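Local structure of M32 carboxypeptidase (Chitinophagaceae bacterium, 7A03) at residues N26-L31 against Q49-L54; N127-F132 against D381-W386; G269-Y274 against I295-S300. The protein probably acts as a metal-dependent carboxypeptidase of the M32 family, removing amino acids from the C-terminal ends of peptides. One frame throughout, in Å; residues are numbered along the deposited sequence.

Contact 1 of 3, residues N26-L31 against Q49-L54; sequences NAIAVL and QQITTL
From A27 to L31 one side of helix 9-37 faces helix 44-62; the axes of segments 26-31 and 49-54 run antiparallel at 168° and approach to 9.8 Å. A27 makes the slightest touch: its CB reaches CD1 of L54. One residue on, I28 has its CG1 anti to the carbonyl carbon (chi1 -66°), which carries the longer branch across to L54. There CG1 of I28 packs tightly on CB of L54 at 3.5 Å, the two side chains sliding past each other in opposite senses. CD1 of I28 rests on the backbone C of L54 at 3.7 Å. The other branch, CG2 of I28, meets CG2 of I51 at 4.0 Å where the alpha carbons of these two isoleucines form the closest pair, 5.9 Å apart. L31 completes the row. Its CB lies 3.8 Å from CG1 of I51, while its CD2 turns to CB of Q50, 4.0 Å away, crossing the stem of that side chain roughly at a right angle. No hydrogen bond joins the two segments. Such apolar, nearly antiparallel packing of consecutive helices is that of an alpha-helical hairpin, placed here at the surface of a mainly helical peptidase.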
loop_
_atom_site.group_PDB
_atom_site.type_symbol
_atom_site.label_atom_id
_atom_site.label_comp_id
_atom_site.label_asym_id
_atom_site.label_seq_id
_atom_site.Cartn_x
_atom_site.Cartn_y
_atom_site.Cartn_z
ATOM N N ASN A 26 -11.122 4.314 15.499
ATOM C CA ASN A 26 -12.057 3.661 14.597
ATOM C C ASN A 26 -13.290 4.521 14.345
ATOM O O ASN A 26 -13.850 4.476 13.245
ATOM C CB ASN A 26 -12.414 2.279 15.135
ATOM C CG ASN A 26 -11.280 1.298 14.934
ATOM O OD1 ASN A 26 -10.751 1.172 13.818
ATOM N ND2 ASN A 26 -10.886 0.615 15.998
ATOM N N ALA A 27 -13.708 5.338 15.323
ATOM C CA ALA A 27 -14.766 6.306 15.040
ATOM C C ALA A 27 -14.322 7.280 13.959
ATOM O O ALA A 27 -15.090 7.618 13.050
ATOM C CB ALA A 27 -15.136 7.068 16.319
ATOM N N ILE A 28 -13.066 7.730 14.043
ATOM C CA ILE A 28 -12.496 8.575 12.998
ATOM C C ILE A 28 -12.553 7.862 11.649
ATOM O O ILE A 28 -12.919 8.456 10.624
ATOM C CB ILE A 28 -11.058 8.980 13.369
ATOM C CG1 ILE A 28 -11.053 9.889 14.603
ATOM C CG2 ILE A 28 -10.364 9.633 12.194
ATOM C CD1 ILE A 28 -9.659 10.017 15.214
ATOM N N ALA A 29 -12.201 6.569 11.634
ATOM C CA ALA A 29 -12.283 5.781 10.406
ATOM C C ALA A 29 -13.702 5.726 9.842
ATOM O O ALA A 29 -13.880 5.786 8.622
ATOM C CB ALA A 29 -11.707 4.381 10.620
ATOM N N VAL A 30 -14.721 5.597 10.705
ATOM C CA VAL A 30 -16.108 5.604 10.231
ATOM C C VAL A 30 -16.433 6.939 9.559
ATOM O O VAL A 30 -17.030 6.988 8.469
ATOM C CB VAL A 30 -17.094 5.317 11.389
ATOM C CG1 VAL A 30 -18.525 5.412 10.891
ATOM C CG2 VAL A 30 -16.856 3.938 11.983
ATOM N N LEU A 31 -16.033 8.040 10.206
ATOM C CA LEU A 31 -16.280 9.359 9.633
ATOM C C LEU A 31 -15.545 9.537 8.303
ATOM O O LEU A 31 -16.076 10.142 7.364
ATOM C CB LEU A 31 -15.917 10.454 10.647
ATOM C CG LEU A 31 -17.080 10.904 11.541
ATOM C CD1 LEU A 31 -17.609 9.765 12.419
ATOM C CD2 LEU A 31 -16.626 12.115 12.389
ATOM N N GLN A 49 -14.097 19.267 10.595
ATOM C CA GLN A 49 -13.946 19.748 11.952
ATOM C C GLN A 49 -14.129 18.606 12.929
ATOM O O GLN A 49 -13.348 18.452 13.883
ATOM C CB GLN A 49 -14.993 20.830 12.192
ATOM C CG GLN A 49 -15.018 21.398 13.574
ATOM C CD GLN A 49 -16.018 22.519 13.693
ATOM O OE1 GLN A 49 -15.825 23.598 13.126
ATOM N NE2 GLN A 49 -17.108 22.269 14.412
ATOM N N GLN A 50 -15.104 17.737 12.657
ATOM C CA GLN A 50 -15.382 16.680 13.613
ATOM C C GLN A 50 -14.240 15.680 13.637
ATOM O O GLN A 50 -13.803 15.270 14.718
ATOM C CB GLN A 50 -16.744 16.053 13.319
ATOM C CG GLN A 50 -17.884 17.006 13.673
ATOM C CD GLN A 50 -19.186 16.711 12.952
ATOM O OE1 GLN A 50 -19.311 15.709 12.257
ATOM N NE2 GLN A 50 -20.167 17.610 13.101
ATOM N N ILE A 51 -13.678 15.371 12.460
ATOM C CA ILE A 51 -12.544 14.454 12.437
ATOM C C ILE A 51 -11.376 15.053 13.209
ATOM O O ILE A 51 -10.753 14.370 14.040
ATOM C CB ILE A 51 -12.169 14.081 10.993
ATOM C CG1 ILE A 51 -13.232 13.135 10.414
ATOM C CG2 ILE A 51 -10.743 13.458 10.981
ATOM C CD1 ILE A 51 -13.187 12.973 8.887
ATOM N N THR A 52 -11.139 16.365 13.035
ATOM C CA THR A 52 -10.009 16.998 13.711
ATOM C C THR A 52 -10.204 16.942 15.215
ATOM O O THR A 52 -9.281 16.582 15.962
ATOM C CB THR A 52 -9.848 18.432 13.207
ATOM O OG1 THR A 52 -9.486 18.381 11.821
ATOM C CG2 THR A 52 -8.757 19.179 13.978
ATOM N N THR A 53 -11.437 17.172 15.681
ATOM C CA THR A 53 -11.640 17.151 17.119
ATOM C C THR A 53 -11.325 15.770 17.674
ATOM O O THR A 53 -10.559 15.634 18.642
ATOM C CB THR A 53 -13.064 17.608 17.424
ATOM O OG1 THR A 53 -13.083 19.040 17.303
ATOM C CG2 THR A 53 -13.495 17.209 18.838
ATOM N N LEU A 54 -11.799 14.731 16.983
ATOM C CA LEU A 54 -11.554 13.380 17.471
ATOM C C LEU A 54 -10.074 13.039 17.391
ATOM O O LEU A 54 -9.537 12.397 18.301
ATOM C CB LEU A 54 -12.389 12.372 16.692
ATOM C CG LEU A 54 -13.907 12.350 16.893
ATOM C CD1 LEU A 54 -14.475 11.222 16.067
ATOM C CD2 LEU A 54 -14.234 12.128 18.345
#

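Contact 2 of 3, residues N127-F132 against D381-W386; sequences NDYQVF and DLNKTW
The amide plane of N383 is turned only 22° from the Y129 ring plane, but the amide lies off beyond the ring's rim, near CD2, and is not stacked on it; the two side chains cross obliquely. Y129 holds CG anti to its backbone N (chi1 160°), which swings the ring across to the first turn of helix 382-394. Over one face of that ring, toward its rim, stands the backbone N of N383, 3.9 Å above the plane; the backbone N of D381 comes instead to the ring edge. CB of N383 packs 4.0 Å from CB of Y129. N383 takes the crowded first torsion, CG between N and the carbonyl carbon (chi1 57°), which places its OD1 3.9 Å from CD2 of Y129. This OD1 is buried by the contact without a polar partner in the model; NE2 of Q130 approaches only to 3.8 Å, with the two amide planes almost perpendicular.

Farther out along the ring, L382 crosses obliquely. Its CB sits 3.2 Å from OH of Y129 and 3.5 Å from CZ, a tight fit at the phenol tip, whose hydroxyl is hydrogen-bonded to O of T379 just before the helix. On the other segment D128 is the N-cap of helix 129-150: its OD2 accepts from N of Q130 at 2.9 Å, met from above the carboxylate plane, and so holds the turn from which the Y129 ring projects. N127, with positive phi, is the C-prime residue of the Schellman motif ending helix 103-126.

The contact thus sets the start of helix 129-150 against the start of helix 382-394. L136 of the former touches both Y129 and L382, V405 of a loop lies on Y129, and I368 of helix 358-374 backs L382.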
loop_
_atom_site.group_PDB
_atom_site.type_symbol
_atom_site.label_atom_id
_atom_site.label_comp_id
_atom_site.label_asym_id
_atom_site.label_seq_id
_atom_site.Cartn_x
_atom_site.Cartn_y
_atom_site.Cartn_z
ATOM N N ASN A 127 -0.526 24.256 -13.619
ATOM C CA ASN A 127 0.360 23.329 -14.328
ATOM C C ASN A 127 1.810 23.813 -14.322
ATOM O O ASN A 127 2.502 23.801 -15.346
ATOM C CB ASN A 127 -0.135 23.021 -15.743
ATOM C CG ASN A 127 0.152 21.594 -16.154
ATOM O OD1 ASN A 127 1.113 20.986 -15.680
ATOM N ND2 ASN A 127 -0.682 21.049 -17.032
ATOM N N ASP A 128 2.274 24.239 -13.149
ATOM C CA ASP A 128 3.621 24.789 -13.014
ATOM C C ASP A 128 4.180 24.390 -11.660
ATOM O O ASP A 128 3.655 24.806 -10.622
ATOM C CB ASP A 128 3.613 26.317 -13.155
ATOM C CG ASP A 128 5.010 26.923 -13.092
ATOM O OD1 ASP A 128 5.125 28.158 -13.222
ATOM O OD2 ASP A 128 5.998 26.178 -12.920
ATOM N N TYR A 129 5.269 23.620 -11.681
ATOM C CA TYR A 129 5.868 23.153 -10.438
ATOM C C TYR A 129 6.412 24.305 -9.602
ATOM O O TYR A 129 6.422 24.222 -8.367
ATOM C CB TYR A 129 6.983 22.151 -10.745
ATOM C CG TYR A 129 7.949 21.975 -9.601
ATOM C CD1 TYR A 129 7.614 21.193 -8.506
ATOM C CD2 TYR A 129 9.186 22.605 -9.606
ATOM C CE1 TYR A 129 8.488 21.038 -7.445
ATOM C CE2 TYR A 129 10.071 22.454 -8.552
ATOM C CZ TYR A 129 9.712 21.665 -7.476
ATOM O OH TYR A 129 10.585 21.516 -6.426
ATOM N N GLN A 130 6.881 25.378 -10.249
ATOM C CA GLN A 130 7.470 26.486 -9.506
ATOM C C GLN A 130 6.475 27.141 -8.559
ATOM O O GLN A 130 6.891 27.792 -7.595
ATOM C CB GLN A 130 8.100 27.507 -10.459
ATOM C CG GLN A 130 9.199 26.927 -11.338
ATOM C CD GLN A 130 10.366 26.361 -10.538
ATOM O OE1 GLN A 130 10.549 26.683 -9.362
ATOM N NE2 GLN A 130 11.158 25.503 -11.176
ATOM N N VAL A 131 5.175 26.969 -8.803
ATOM C CA VAL A 131 4.173 27.408 -7.837
ATOM C C VAL A 131 4.290 26.606 -6.548
ATOM O O VAL A 131 4.158 27.148 -5.442
ATOM C CB VAL A 131 2.766 27.301 -8.456
ATOM C CG1 VAL A 131 1.701 27.474 -7.393
ATOM C CG2 VAL A 131 2.594 28.328 -9.563
ATOM N N PHE A 132 4.543 25.302 -6.670
ATOM C CA PHE A 132 4.676 24.415 -5.523
ATOM C C PHE A 132 6.049 24.508 -4.875
ATOM O O PHE A 132 6.191 24.147 -3.702
ATOM C CB PHE A 132 4.422 22.976 -6.001
ATOM C CG PHE A 132 4.383 21.939 -4.903
ATOM C CD1 PHE A 132 3.538 22.079 -3.816
ATOM C CD2 PHE A 132 5.170 20.795 -4.989
ATOM C CE1 PHE A 132 3.491 21.108 -2.817
ATOM C CE2 PHE A 132 5.131 19.827 -3.995
ATOM C CZ PHE A 132 4.289 19.984 -2.909
ATOM N N ASP A 381 14.254 23.630 -9.446
ATOM C CA ASP A 381 14.207 22.933 -10.734
ATOM C C ASP A 381 14.055 21.422 -10.555
ATOM O O ASP A 381 14.652 20.622 -11.280
ATOM C CB ASP A 381 15.415 23.273 -11.612
ATOM C CG ASP A 381 15.165 24.469 -12.509
ATOM O OD1 ASP A 381 14.567 24.287 -13.590
ATOM O OD2 ASP A 381 15.568 25.590 -12.134
ATOM N N LEU A 382 13.257 21.024 -9.566
ATOM C CA LEU A 382 13.028 19.598 -9.369
ATOM C C LEU A 382 12.266 18.987 -10.537
ATOM O O LEU A 382 12.397 17.786 -10.801
ATOM C CB LEU A 382 12.295 19.367 -8.050
ATOM C CG LEU A 382 12.233 17.919 -7.560
ATOM C CD1 LEU A 382 13.630 17.396 -7.283
ATOM C CD2 LEU A 382 11.367 17.813 -6.331
ATOM N N ASN A 383 11.467 19.790 -11.247
ATOM C CA ASN A 383 10.752 19.266 -12.407
ATOM C C ASN A 383 11.722 18.774 -13.475
ATOM O O ASN A 383 11.500 17.722 -14.083
ATOM C CB ASN A 383 9.794 20.319 -12.965
ATOM C CG ASN A 383 10.501 21.602 -13.340
ATOM O OD1 ASN A 383 11.445 22.021 -12.674
ATOM N ND2 ASN A 383 10.051 22.231 -14.419
ATOM N N LYS A 384 12.818 19.504 -13.700
ATOM C CA LYS A 384 13.813 19.049 -14.668
ATOM C C LYS A 384 14.471 17.751 -14.216
ATOM O O LYS A 384 14.671 16.834 -15.023
ATOM C CB LYS A 384 14.864 20.137 -14.907
ATOM C CG LYS A 384 15.875 19.764 -15.984
ATOM C CD LYS A 384 17.237 20.388 -15.754
ATOM C CE LYS A 384 18.351 19.354 -15.866
ATOM N NZ LYS A 384 18.728 19.073 -17.280
ATOM N N THR A 385 14.815 17.660 -12.929
ATOM C CA THR A 385 15.394 16.434 -12.386
ATOM C C THR A 385 14.457 15.252 -12.605
ATOM O O THR A 385 14.869 14.184 -13.088
ATOM C CB THR A 385 15.640 16.644 -10.889
ATOM O OG1 THR A 385 16.543 17.747 -10.712
ATOM C CG2 THR A 385 16.223 15.401 -10.255
ATOM N N TRP A 386 13.190 15.438 -12.235
ATOM C CA TRP A 386 12.162 14.423 -12.420
ATOM C C TRP A 386 12.086 13.992 -13.879
ATOM O O TRP A 386 12.132 12.796 -14.191
ATOM C CB TRP A 386 10.829 15.012 -11.956
ATOM C CG TRP A 386 9.652 14.107 -12.066
ATOM C CD1 TRP A 386 8.939 13.807 -13.193
ATOM C CD2 TRP A 386 9.021 13.397 -10.996
ATOM N NE1 TRP A 386 7.919 12.946 -12.895
ATOM C CE2 TRP A 386 7.940 12.681 -11.550
ATOM C CE3 TRP A 386 9.270 13.295 -9.621
ATOM C CZ2 TRP A 386 7.113 11.866 -10.781
ATOM C CZ3 TRP A 386 8.445 12.490 -8.852
ATOM C CH2 TRP A 386 7.376 11.784 -9.437
#

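Contact 3 of 3, residues G269-Y274 against I295-S300; sequences GGHALY and IHESQS
The backbone oxygen of I295 is gripped by two donors: OG of S298 reaches it at 2.6 Å in the carbonyl plane, on a lone pair, and N of Q299 supplies the helical bond. OG of S298 in turn accepts from NE2 of Q299 along a nearly straight line (169°). This fixes the bent Q299 amide, whose OE1 accepts from H464 and from a water that also donates to O of G270. G270 has no side chain, so the helices close in until its CA is 4.2 Å from that of S300.

Beside it, CB of S300 lies over one face of the H271 ring, 3.6 Å from the centroid, a CH-pi contact. At the ring edge ND1 of H271 faces ND1 of H296 at 2.7 Å. The face of H296 receives the edge of Y274 in an edge-to-face pair with CD2 of Y274 over its centre, while NE2 of H296 is bonded to E275. A second water lies 2.7 Å from NE2 of H271, in the ring plane, and donates to OE1 of E297.

H271 is the second histidine of an HExxH helix, and H267 meets its ring and touches E297. With no metal bound to the histidines here, the group is consistent with the vacant zinc site of an M32 peptidase, E297 probably being the third ligand as in relatives.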
loop_
_atom_site.group_PDB
_atom_site.type_symbol
_atom_site.label_atom_id
_atom_site.label_comp_id
_atom_site.label_asym_id
_atom_site.label_seq_id
_atom_site.Cartn_x
_atom_site.Cartn_y
_atom_site.Cartn_z
ATOM N N GLY A 269 -9.772 -6.677 -1.933
ATOM C CA GLY A 269 -10.024 -7.938 -1.270
ATOM C C GLY A 269 -8.808 -8.452 -0.529
ATOM O O GLY A 269 -8.918 -8.983 0.581
ATOM N N GLY A 270 -7.624 -8.309 -1.135
ATOM C CA GLY A 270 -6.430 -8.810 -0.462
ATOM C C GLY A 270 -6.149 -8.087 0.846
ATOM O O GLY A 270 -5.861 -8.719 1.888
ATOM N N HIS A 271 -6.274 -6.749 0.815
ATOM C CA HIS A 271 -6.215 -5.979 2.072
ATOM C C HIS A 271 -7.268 -6.459 3.073
ATOM O O HIS A 271 -6.997 -6.616 4.282
ATOM C CB HIS A 271 -6.491 -4.501 1.813
ATOM C CG HIS A 271 -5.373 -3.740 1.167
ATOM N ND1 HIS A 271 -4.065 -3.783 1.608
ATOM C CD2 HIS A 271 -5.393 -2.871 0.130
ATOM C CE1 HIS A 271 -3.328 -2.968 0.867
ATOM N NE2 HIS A 271 -4.108 -2.412 -0.045
ATOM N N ALA A 272 -8.491 -6.648 2.588
ATOM C CA ALA A 272 -9.611 -6.893 3.485
ATOM C C ALA A 272 -9.501 -8.258 4.141
ATOM O O ALA A 272 -9.841 -8.410 5.320
ATOM C CB ALA A 272 -10.929 -6.757 2.742
ATOM N N LEU A 273 -8.998 -9.256 3.411
ATOM C CA LEU A 273 -8.833 -10.579 3.996
ATOM C C LEU A 273 -7.813 -10.532 5.123
ATOM O O LEU A 273 -7.976 -11.201 6.159
ATOM C CB LEU A 273 -8.399 -11.587 2.927
ATOM C CG LEU A 273 -9.423 -11.923 1.847
ATOM C CD1 LEU A 273 -8.728 -12.644 0.688
ATOM C CD2 LEU A 273 -10.579 -12.771 2.416
ATOM N N TYR A 274 -6.742 -9.745 4.933
ATOM C CA TYR A 274 -5.799 -9.542 6.029
ATOM C C TYR A 274 -6.494 -8.940 7.249
ATOM O O TYR A 274 -6.365 -9.453 8.370
ATOM C CB TYR A 274 -4.681 -8.608 5.551
ATOM C CG TYR A 274 -3.463 -8.462 6.440
ATOM C CD1 TYR A 274 -3.303 -9.209 7.606
ATOM C CD2 TYR A 274 -2.438 -7.595 6.063
ATOM C CE1 TYR A 274 -2.150 -9.081 8.383
ATOM C CE2 TYR A 274 -1.277 -7.465 6.829
ATOM C CZ TYR A 274 -1.143 -8.218 7.984
ATOM O OH TYR A 274 0.016 -8.079 8.723
ATOM N N ILE A 295 3.824 -5.181 4.233
ATOM C CA ILE A 295 3.113 -6.454 4.332
ATOM C C ILE A 295 1.653 -6.292 3.890
ATOM O O ILE A 295 1.091 -7.147 3.192
ATOM C CB ILE A 295 3.274 -7.060 5.746
ATOM C CG1 ILE A 295 4.753 -7.371 6.060
ATOM C CG2 ILE A 295 2.374 -8.298 5.911
ATOM C CD1 ILE A 295 5.415 -8.370 5.087
ATOM N N HIS A 296 1.017 -5.174 4.245
ATOM C CA HIS A 296 -0.344 -4.979 3.760
ATOM C C HIS A 296 -0.378 -4.934 2.228
ATOM O O HIS A 296 -1.228 -5.578 1.575
ATOM C CB HIS A 296 -0.923 -3.701 4.368
ATOM C CG HIS A 296 -2.343 -3.845 4.807
ATOM N ND1 HIS A 296 -3.300 -4.488 4.051
ATOM C CD2 HIS A 296 -2.957 -3.465 5.950
ATOM C CE1 HIS A 296 -4.450 -4.486 4.709
ATOM N NE2 HIS A 296 -4.266 -3.872 5.863
ATOM N N GLU A 297 0.573 -4.203 1.632
ATOM C CA GLU A 297 0.623 -4.130 0.183
ATOM C C GLU A 297 0.922 -5.496 -0.436
ATOM O O GLU A 297 0.435 -5.791 -1.530
ATOM C CB GLU A 297 1.630 -3.054 -0.251
ATOM C CG GLU A 297 1.653 -2.789 -1.751
ATOM C CD GLU A 297 0.504 -1.892 -2.204
ATOM O OE1 GLU A 297 -0.328 -1.502 -1.361
ATOM O OE2 GLU A 297 0.441 -1.573 -3.406
ATOM N N SER A 298 1.696 -6.350 0.249
ATOM C CA SER A 298 1.929 -7.696 -0.273
ATOM C C SER A 298 0.626 -8.474 -0.384
ATOM O O SER A 298 0.461 -9.296 -1.295
ATOM C CB SER A 298 2.914 -8.476 0.607
ATOM O OG SER A 298 2.306 -8.976 1.798
ATOM N N GLN A 299 -0.300 -8.246 0.543
ATOM C CA GLN A 299 -1.587 -8.949 0.447
ATOM C C GLN A 299 -2.421 -8.469 -0.746
ATOM O O GLN A 299 -2.968 -9.291 -1.519
ATOM C CB GLN A 299 -2.346 -8.762 1.756
ATOM C CG GLN A 299 -1.598 -9.329 2.935
ATOM C CD GLN A 299 -1.256 -10.788 2.720
ATOM O OE1 GLN A 299 -2.111 -11.664 2.851
ATOM N NE2 GLN A 299 0.005 -11.058 2.361
ATOM N N SER A 300 -2.473 -7.150 -0.951
ATOM C CA SER A 300 -3.205 -6.640 -2.116
ATOM C C SER A 300 -2.598 -7.111 -3.438
ATOM O O SER A 300 -3.324 -7.522 -4.361
ATOM C CB SER A 300 -3.339 -5.113 -2.077
ATOM O OG SER A 300 -2.087 -4.471 -2.215
HETATM O O HOH W 1 -4.802 -11.507 1.969
HETATM O O HOH W 2 -2.838 -0.747 -1.810
#

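In the fold
The three contacts run from surface to core. Contact 1 lies on the outside of the molecule and contact 3 is buried about 9 Å from the chain centre, while contact 2, partly buried, is the most peripheral by centre. No helix is shared among them, and none touches another; contacts 1 and 3 come nearest, about 11 Å between closest atoms. Contacts 1 and 3 each join helices close in sequence, whereas contact 2 joins the starts of two helices some 250 residues apart. Chemistry follows place: aliphatic branches alone at the surface, one ring against helix-start backbone and an amide in contact 2, and histidines, carboxylate and ordered water at the presumed catalytic centre.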